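Local structure of putative fimbrium tip subunit Fim1C (Bacteroides ovatus, 4EPS) at residues Ser362-Val370 / Leu388-Leu398; Thr185-Asp193 / Tyr273-Val281. The protein probably forms part of the tip of a fimbrium, the filamentous surface appendage that mediates cell adhesion and biofilm formation. One frame throughout, in Å; residues are numbered along the deposited sequence. Where two conformers were deposited one is given.

Contact 1: Ser362-Val370 / Leu388-Leu398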
loop_
_atom_site.group_PDB
_atom_site.type_symbol
_atom_site.label_atom_id
_atom_site.label_comp_id
_atom_site.label_asym_id
_atom_site.label_seq_id
_atom_site.Cartn_x
_atom_site.Cartn_y
_atom_site.Cartn_z
ATOM N N SER A 362 26.571 15.987 35.791
ATOM C CA SER A 362 25.193 15.777 36.255
ATOM C C SER A 362 24.296 15.170 35.135
ATOM O O SER A 362 23.081 15.035 35.331
ATOM C CB SER A 362 24.600 17.114 36.708
ATOM O OG SER A 362 24.442 17.998 35.606
ATOM N N PHE A 363 24.887 14.830 33.960
ATOM C CA PHE A 363 24.135 14.325 32.794
ATOM C C PHE A 363 24.108 12.797 32.665
ATOM O O PHE A 363 23.521 12.295 31.703
ATOM C CB PHE A 363 24.733 14.887 31.481
ATOM C CG PHE A 363 25.047 16.362 31.392
ATOM C CD1 PHE A 363 24.045 17.314 31.543
ATOM C CD2 PHE A 363 26.323 16.797 31.053
ATOM C CE1 PHE A 363 24.334 18.679 31.439
ATOM C CE2 PHE A 363 26.613 18.160 30.946
ATOM C CZ PHE A 363 25.616 19.093 31.137
ATOM N N THR A 364 24.719 12.059 33.607
ATOM C CA THR A 364 24.868 10.600 33.520
ATOM C C THR A 364 23.560 9.805 33.589
ATOM O O THR A 364 23.560 8.632 33.212
ATOM C CB THR A 364 25.848 10.077 34.577
ATOM O OG1 THR A 364 25.359 10.400 35.885
ATOM C CG2 THR A 364 27.251 10.613 34.380
ATOM N N SER A 365 22.463 10.407 34.054
ATOM C CA SER A 365 21.173 9.719 34.159
ATOM C C SER A 365 20.272 9.990 32.948
ATOM O O SER A 365 19.341 9.216 32.687
ATOM C CB SER A 365 20.453 10.147 35.437
ATOM O OG SER A 365 20.199 11.542 35.430
ATOM N N SER A 366 20.535 11.089 32.221
ATOM C CA SER A 366 19.708 11.524 31.098
ATOM C C SER A 366 20.330 11.226 29.722
ATOM O O SER A 366 19.660 11.420 28.697
ATOM C CB SER A 366 19.399 13.016 31.215
ATOM O OG SER A 366 20.561 13.763 31.537
ATOM N N TYR A 367 21.591 10.755 29.692
ATOM C CA TYR A 367 22.297 10.412 28.438
ATOM C C TYR A 367 23.066 9.115 28.631
ATOM O O TYR A 367 23.259 8.678 29.758
ATOM C CB TYR A 367 23.276 11.530 27.984
ATOM C CG TYR A 367 22.634 12.882 27.758
ATOM C CD1 TYR A 367 22.438 13.768 28.815
ATOM C CD2 TYR A 367 22.263 13.297 26.484
ATOM C CE1 TYR A 367 21.810 14.993 28.625
ATOM C CE2 TYR A 367 21.640 14.533 26.277
ATOM C CZ TYR A 367 21.424 15.381 27.355
ATOM O OH TYR A 367 20.846 16.613 27.200
ATOM N N VAL A 368 23.496 8.503 27.522
ATOM C CA VAL A 368 24.343 7.318 27.507
ATOM C C VAL A 368 25.752 7.817 27.162
ATOM O O VAL A 368 25.890 8.692 26.310
ATOM C CB VAL A 368 23.805 6.262 26.479
ATOM C CG1 VAL A 368 24.708 5.033 26.420
ATOM C CG2 VAL A 368 22.369 5.844 26.826
ATOM N N SER A 369 26.793 7.259 27.785
ATOM C CA SER A 369 28.161 7.644 27.450
ATOM C C SER A 369 28.482 7.312 25.981
ATOM O O SER A 369 27.932 6.355 25.422
ATOM C CB SER A 369 29.161 6.953 28.366
ATOM O OG SER A 369 30.468 7.238 27.897
ATOM N N VAL A 370 29.361 8.121 25.359
ATOM C CA VAL A 370 29.813 7.899 23.975
ATOM C C VAL A 370 30.786 6.691 23.917
ATOM O O VAL A 370 31.072 6.197 22.831
ATOM C CB VAL A 370 30.475 9.168 23.353
ATOM C CG1 VAL A 370 29.484 10.331 23.267
ATOM C CG2 VAL A 370 31.743 9.572 24.125
ATOM N N LEU A 388 23.341 4.446 18.605
ATOM C CA LEU A 388 23.405 5.551 19.584
ATOM C C LEU A 388 24.004 6.826 19.033
ATOM O O LEU A 388 24.378 7.699 19.816
ATOM C CB LEU A 388 24.254 5.089 20.810
ATOM C CG LEU A 388 23.576 4.028 21.706
ATOM C CD1 LEU A 388 24.582 3.380 22.635
ATOM C CD2 LEU A 388 22.405 4.643 22.494
ATOM N N GLY A 389 24.108 6.947 17.706
ATOM C CA GLY A 389 24.716 8.127 17.096
ATOM C C GLY A 389 24.051 9.437 17.487
ATOM O O GLY A 389 24.747 10.417 17.762
ATOM N N TYR A 390 22.712 9.468 17.538
ATOM C CA TYR A 390 22.041 10.726 17.905
ATOM C C TYR A 390 22.428 11.113 19.350
ATOM O O TYR A 390 22.868 12.252 19.598
ATOM C CB TYR A 390 20.513 10.676 17.722
ATOM C CG TYR A 390 19.951 12.038 18.068
ATOM C CD1 TYR A 390 20.082 13.108 17.186
ATOM C CD2 TYR A 390 19.464 12.305 19.348
ATOM C CE1 TYR A 390 19.652 14.394 17.532
ATOM C CE2 TYR A 390 19.046 13.590 19.711
ATOM C CZ TYR A 390 19.151 14.630 18.804
ATOM O OH TYR A 390 18.776 15.900 19.166
ATOM N N ASN A 391 22.319 10.154 20.283
ATOM C CA ASN A 391 22.769 10.332 21.662
ATOM C C ASN A 391 24.180 10.902 21.678
ATOM O O ASN A 391 24.455 11.871 22.396
ATOM C CB ASN A 391 22.753 8.968 22.398
ATOM C CG ASN A 391 23.433 9.025 23.739
ATOM O OD1 ASN A 391 22.809 9.360 24.744
ATOM N ND2 ASN A 391 24.730 8.730 23.780
ATOM N N ASN A 392 25.105 10.257 20.923
ATOM C CA ASN A 392 26.513 10.660 20.908
ATOM C C ASN A 392 26.692 12.113 20.454
ATOM O O ASN A 392 27.562 12.800 21.002
ATOM C CB ASN A 392 27.358 9.703 20.035
ATOM C CG ASN A 392 27.340 8.283 20.573
ATOM O OD1 ASN A 392 26.893 8.028 21.710
ATOM N ND2 ASN A 392 27.722 7.309 19.731
ATOM N N SER A 393 25.891 12.564 19.459
ATOM C CA SER A 393 25.942 13.951 18.973
ATOM C C SER A 393 25.551 14.921 20.094
ATOM O O SER A 393 26.214 15.941 20.286
ATOM C CB SER A 393 25.012 14.133 17.776
ATOM O OG SER A 393 25.261 15.382 17.154
ATOM N N GLU A 394 24.486 14.588 20.858
ATOM C CA GLU A 394 24.035 15.447 21.955
ATOM C C GLU A 394 25.069 15.477 23.086
ATOM O O GLU A 394 25.269 16.541 23.668
ATOM C CB GLU A 394 22.653 15.038 22.479
ATOM C CG GLU A 394 21.542 15.549 21.564
ATOM C CD GLU A 394 20.206 15.813 22.236
ATOM O OE1 GLU A 394 20.051 15.461 23.428
ATOM O OE2 GLU A 394 19.290 16.318 21.550
ATOM N N VAL A 395 25.754 14.347 23.371
ATOM C CA VAL A 395 26.792 14.326 24.419
ATOM C C VAL A 395 27.987 15.169 23.952
ATOM O O VAL A 395 28.533 15.940 24.745
ATOM C CB VAL A 395 27.219 12.898 24.844
ATOM C CG1 VAL A 395 28.350 12.954 25.881
ATOM C CG2 VAL A 395 26.023 12.124 25.396
ATOM N N LEU A 396 28.352 15.070 22.663
ATOM C CA LEU A 396 29.453 15.867 22.135
ATOM C C LEU A 396 29.123 17.379 22.149
ATOM O O LEU A 396 30.032 18.194 22.331
ATOM C CB LEU A 396 29.837 15.427 20.733
ATOM C CG LEU A 396 31.348 15.423 20.456
ATOM C CD1 LEU A 396 32.034 14.265 21.150
ATOM C CD2 LEU A 396 31.621 15.263 18.985
ATOM N N ASP A 397 27.836 17.739 21.977
ATOM C CA ASP A 397 27.376 19.139 22.038
ATOM C C ASP A 397 27.528 19.656 23.465
ATOM O O ASP A 397 28.020 20.776 23.657
ATOM C CB ASP A 397 25.924 19.271 21.555
ATOM C CG ASP A 397 25.754 19.202 20.052
ATOM O OD1 ASP A 397 26.783 19.224 19.330
ATOM O OD2 ASP A 397 24.592 19.138 19.589
ATOM N N LEU A 398 27.187 18.811 24.468
ATOM C CA LEU A 398 27.353 19.144 25.885
ATOM C C LEU A 398 28.837 19.349 26.207
ATOM O O LEU A 398 29.178 20.289 26.933
ATOM C CB LEU A 398 26.742 18.066 26.794
ATOM C CG LEU A 398 25.222 17.944 26.795
ATOM C CD1 LEU A 398 24.793 16.742 27.610
ATOM C CD2 LEU A 398 24.565 19.187 27.363
HETATM O O HOH W 1 21.254 18.297 25.043
HETATM O O HOH W 2 18.160 15.902 25.282
HETATM O O HOH W 3 27.295 5.561 22.799
#
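Y367 and V368, in the loop after helix 354-359, lie against the first turns of helix 389-403. The carboxamide of N391 grips the backbone of V368 twice: V368 N donates to N391 OD1 at 3.0 Å, and N391 ND2 donates to V368 O at 2.8 Å, both nearly straight at 170°. ND2 also donates to N392 OD1; both its partners lie in the amide plane and fix its rotation. An aspartate here would probably leave V368 O without its donor and set a negative charge against it. Followed outward, Y367 starts with CB against V395 CG2 (3.8 Å). CG turns anti to the carbonyl carbon (chi1 -58°), sending the ring toward E394 and L398; CG and CD2 stay near V395 CG2, CD1 lies beneath L398 CD1, and CE1 and CZ take that methyl at 3.6 Å over one face, near the rim, a CH-pi contact. CE2 meets E394 OE1 at the ring edge, and OH binds one water at 2.8 Å, with a weak link to a second held by E394. The same L398 methyl makes another CH-pi contact over the centre of the F363 ring, 3.8 Å from the centroid, serving two faces. V370 CG1 packs on V395 CB. Helix 323-327 flanks the Y367 ring, R326 making a cation-pi contact, while F358 of helix 354-359 covers V395 and backbone hydrogen bonds tie V370 to E474 of strand 469-474.

Contact 2: Thr185-Asp193 / Tyr273-Val281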
loop_
_atom_site.group_PDB
_atom_site.type_symbol
_atom_site.label_atom_id
_atom_site.label_comp_id
_atom_site.label_asym_id
_atom_site.label_seq_id
_atom_site.Cartn_x
_atom_site.Cartn_y
_atom_site.Cartn_z
ATOM N N THR A 185 2.881 11.218 15.331
ATOM C CA THR A 185 2.153 12.298 14.669
ATOM C C THR A 185 2.329 12.156 13.156
ATOM O O THR A 185 3.278 11.480 12.744
ATOM C CB THR A 185 2.723 13.660 15.223
ATOM O OG1 THR A 185 1.814 14.730 14.979
ATOM C CG2 THR A 185 4.080 14.018 14.666
ATOM N N PRO A 186 1.494 12.800 12.304
ATOM C CA PRO A 186 1.697 12.649 10.856
ATOM C C PRO A 186 3.081 13.096 10.390
ATOM O O PRO A 186 3.669 14.054 10.914
ATOM C CB PRO A 186 0.599 13.540 10.249
ATOM C CG PRO A 186 -0.496 13.510 11.275
ATOM C CD PRO A 186 0.266 13.582 12.583
ATOM N N TYR A 187 3.625 12.338 9.443
ATOM C CA TYR A 187 4.902 12.656 8.800
ATOM C C TYR A 187 4.560 13.514 7.612
ATOM O O TYR A 187 3.867 13.032 6.729
ATOM C CB TYR A 187 5.616 11.354 8.364
ATOM C CG TYR A 187 6.929 11.632 7.667
ATOM C CD1 TYR A 187 6.971 11.924 6.303
ATOM C CD2 TYR A 187 8.131 11.623 8.377
ATOM C CE1 TYR A 187 8.179 12.180 5.656
ATOM C CE2 TYR A 187 9.345 11.895 7.744
ATOM C CZ TYR A 187 9.362 12.173 6.386
ATOM O OH TYR A 187 10.554 12.442 5.776
ATOM N N VAL A 188 5.046 14.770 7.560
ATOM C CA VAL A 188 4.657 15.672 6.473
ATOM C C VAL A 188 5.859 16.320 5.820
ATOM O O VAL A 188 6.643 16.989 6.486
ATOM C CB VAL A 188 3.647 16.776 6.966
ATOM C CG1 VAL A 188 3.170 17.645 5.797
ATOM C CG2 VAL A 188 2.447 16.158 7.695
ATOM N N ALA A 189 5.968 16.154 4.512
ATOM C CA ALA A 189 6.992 16.807 3.686
ATOM C C ALA A 189 6.485 18.231 3.394
ATOM O O ALA A 189 5.385 18.377 2.880
ATOM C CB ALA A 189 7.183 16.034 2.384
HETATM N N MSE A 190 7.240 19.250 3.767
HETATM C CA MSE A 190 6.817 20.655 3.596
HETATM C C MSE A 190 7.801 21.411 2.740
HETATM O O MSE A 190 8.983 21.068 2.700
HETATM C CB MSE A 190 6.691 21.308 4.973
HETATM C CG MSE A 190 5.510 20.764 5.758
HETATM SE SE MSE A 190 5.521 21.350 7.558
HETATM C CE MSE A 190 6.928 20.069 8.365
ATOM N N SER A 191 7.318 22.453 2.067
ATOM C CA SER A 191 8.106 23.250 1.134
ATOM C C SER A 191 9.374 23.806 1.769
ATOM O O SER A 191 9.362 24.229 2.929
ATOM C CB SER A 191 7.269 24.408 0.573
ATOM O OG SER A 191 6.218 23.896 -0.233
ATOM N N VAL A 192 10.445 23.844 0.970
ATOM C CA VAL A 192 11.738 24.371 1.390
ATOM C C VAL A 192 12.115 25.582 0.541
ATOM O O VAL A 192 11.461 25.886 -0.479
ATOM C CB VAL A 192 12.868 23.284 1.388
ATOM C CG1 VAL A 192 12.644 22.280 2.506
ATOM C CG2 VAL A 192 12.981 22.586 0.034
ATOM N N ASP A 193 13.183 26.272 0.980
ATOM C CA ASP A 193 13.739 27.475 0.337
ATOM C C ASP A 193 12.613 28.477 0.110
ATOM O O ASP A 193 12.400 28.935 -1.018
ATOM C CB ASP A 193 14.437 27.098 -0.984
ATOM C CG ASP A 193 15.581 26.118 -0.800
ATOM O OD1 ASP A 193 16.381 26.314 0.138
ATOM O OD2 ASP A 193 15.675 25.159 -1.601
ATOM N N TYR A 273 15.160 7.010 -2.045
ATOM C CA TYR A 273 15.815 8.332 -2.166
ATOM C C TYR A 273 15.133 9.323 -1.225
ATOM O O TYR A 273 13.902 9.423 -1.209
ATOM C CB TYR A 273 15.776 8.842 -3.643
ATOM C CG TYR A 273 16.496 7.903 -4.586
ATOM C CD1 TYR A 273 17.879 7.982 -4.759
ATOM C CD2 TYR A 273 15.793 6.953 -5.328
ATOM C CE1 TYR A 273 18.548 7.117 -5.627
ATOM C CE2 TYR A 273 16.453 6.062 -6.178
ATOM C CZ TYR A 273 17.826 6.163 -6.341
ATOM O OH TYR A 273 18.476 5.295 -7.184
ATOM N N TYR A 274 15.933 10.060 -0.450
ATOM C CA TYR A 274 15.462 11.004 0.558
ATOM C C TYR A 274 15.805 12.433 0.158
ATOM O O TYR A 274 16.935 12.721 -0.245
ATOM C CB TYR A 274 16.091 10.661 1.940
ATOM C CG TYR A 274 15.323 11.305 3.077
ATOM C CD1 TYR A 274 14.147 10.737 3.559
ATOM C CD2 TYR A 274 15.767 12.493 3.663
ATOM C CE1 TYR A 274 13.445 11.317 4.613
ATOM C CE2 TYR A 274 15.069 13.084 4.715
ATOM C CZ TYR A 274 13.909 12.491 5.185
ATOM O OH TYR A 274 13.200 13.077 6.200
ATOM N N TYR A 275 14.821 13.332 0.255
ATOM C CA TYR A 275 14.966 14.708 -0.237
ATOM C C TYR A 275 14.939 15.777 0.869
ATOM O O TYR A 275 14.494 15.521 1.975
ATOM C CB TYR A 275 13.868 14.984 -1.303
ATOM C CG TYR A 275 14.160 14.204 -2.567
ATOM C CD1 TYR A 275 13.785 12.864 -2.689
ATOM C CD2 TYR A 275 14.889 14.778 -3.616
ATOM C CE1 TYR A 275 14.175 12.098 -3.789
ATOM C CE2 TYR A 275 15.243 14.031 -4.743
ATOM C CZ TYR A 275 14.882 12.692 -4.825
ATOM O OH TYR A 275 15.256 11.944 -5.915
ATOM N N ALA A 276 15.428 16.985 0.542
ATOM C CA ALA A 276 15.541 18.132 1.448
ATOM C C ALA A 276 14.207 18.530 2.115
ATOM O O ALA A 276 14.219 19.051 3.234
ATOM C CB ALA A 276 16.134 19.321 0.707
ATOM N N ASP A 277 13.062 18.245 1.476
ATOM C CA ASP A 277 11.764 18.597 2.065
ATOM C C ASP A 277 11.210 17.433 2.919
ATOM O O ASP A 277 10.134 17.556 3.518
ATOM C CB ASP A 277 10.767 18.988 0.941
ATOM C CG ASP A 277 10.402 17.855 -0.016
ATOM O OD1 ASP A 277 11.144 16.830 -0.053
ATOM O OD2 ASP A 277 9.426 18.019 -0.781
ATOM N N GLY A 278 11.945 16.320 2.965
ATOM C CA GLY A 278 11.516 15.144 3.711
ATOM C C GLY A 278 10.765 14.154 2.849
ATOM O O GLY A 278 10.336 13.116 3.344
ATOM N N SER A 279 10.593 14.452 1.556
ATOM C CA SER A 279 9.884 13.528 0.664
ATOM C C SER A 279 10.770 12.314 0.372
ATOM O O SER A 279 11.994 12.382 0.534
ATOM C CB SER A 279 9.428 14.218 -0.626
ATOM O OG SER A 279 10.518 14.653 -1.412
ATOM N N VAL A 280 10.139 11.204 -0.030
ATOM C CA VAL A 280 10.822 9.935 -0.278
ATOM C C VAL A 280 10.395 9.414 -1.631
ATOM O O VAL A 280 9.197 9.403 -1.939
ATOM C CB VAL A 280 10.458 8.928 0.867
ATOM C CG1 VAL A 280 11.160 7.582 0.671
ATOM C CG2 VAL A 280 10.783 9.509 2.262
ATOM N N VAL A 281 11.342 8.911 -2.404
ATOM C CA VAL A 281 11.074 8.341 -3.719
ATOM C C VAL A 281 11.503 6.881 -3.698
ATOM O O VAL A 281 12.569 6.564 -3.173
ATOM C CB VAL A 281 11.788 9.139 -4.856
ATOM C CG1 VAL A 281 11.712 8.395 -6.192
ATOM C CG2 VAL A 281 11.180 10.542 -5.015
HETATM O O HOH W 4 9.211 18.315 5.998
#
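A type I turn, Y275 to G278, brings the hairpin of strands 273-275 and 280-281 up to strand 187-190, with the CA atoms of A189 and G278 4.8 Å apart and a weak M190 N to D277 O bond supplemented by a water that joins D277 O to V188 O and M190 N. The phenol of Y187 spans the gap: its OH donates to G278 O at 2.5 Å, in the carbonyl plane on a lone pair, and accepts from Y274 OH at 2.8 Å. The two tyrosines reach toward each other from opposite directions, and Y187 has CG anti to its own N (chi1 179°), which carries the ring out to the turn. A189 CA adds a CH···O contact to D277 O at 3.2 Å. D277 closes an Asx turn: its OD1 takes S279 N from above the carboxylate plane and S279 OG, at 2.6 Å, on the syn lone pair. V192 CG1 rests on D277 CA (3.8 Å). Strand 187-190 pairs antiparallel with strand 148-174, whose F173 meets the Y187 ring, whereas the hairpin edges the six-stranded antiparallel sheet through strand 293-300; the contact therefore joins the fimbrillin-like region to that second sheet.

Overall arrangement
The two contacts follow one another along the chain, contact 2 closing before contact 1 opens, and they do not touch: their centres lie 27 Å apart and their nearest atoms about 13 Å. The sheet that takes in the hairpin of contact 2 also holds strands 342-344 and 502-509, which precede and follow contact 1 in sequence. Contact 1 lies in the later part of the chain, where most of the helices lie, 22 Å from the chain centre against 14 Å for contact 2. Glycerol, probably from the crystallisation liquor, is bound beside each, at D277 in contact 2 and, in contact 1, at S393 and D397 of the helix, which do not meet the loop. Neither is touched by the other chain of the assembly.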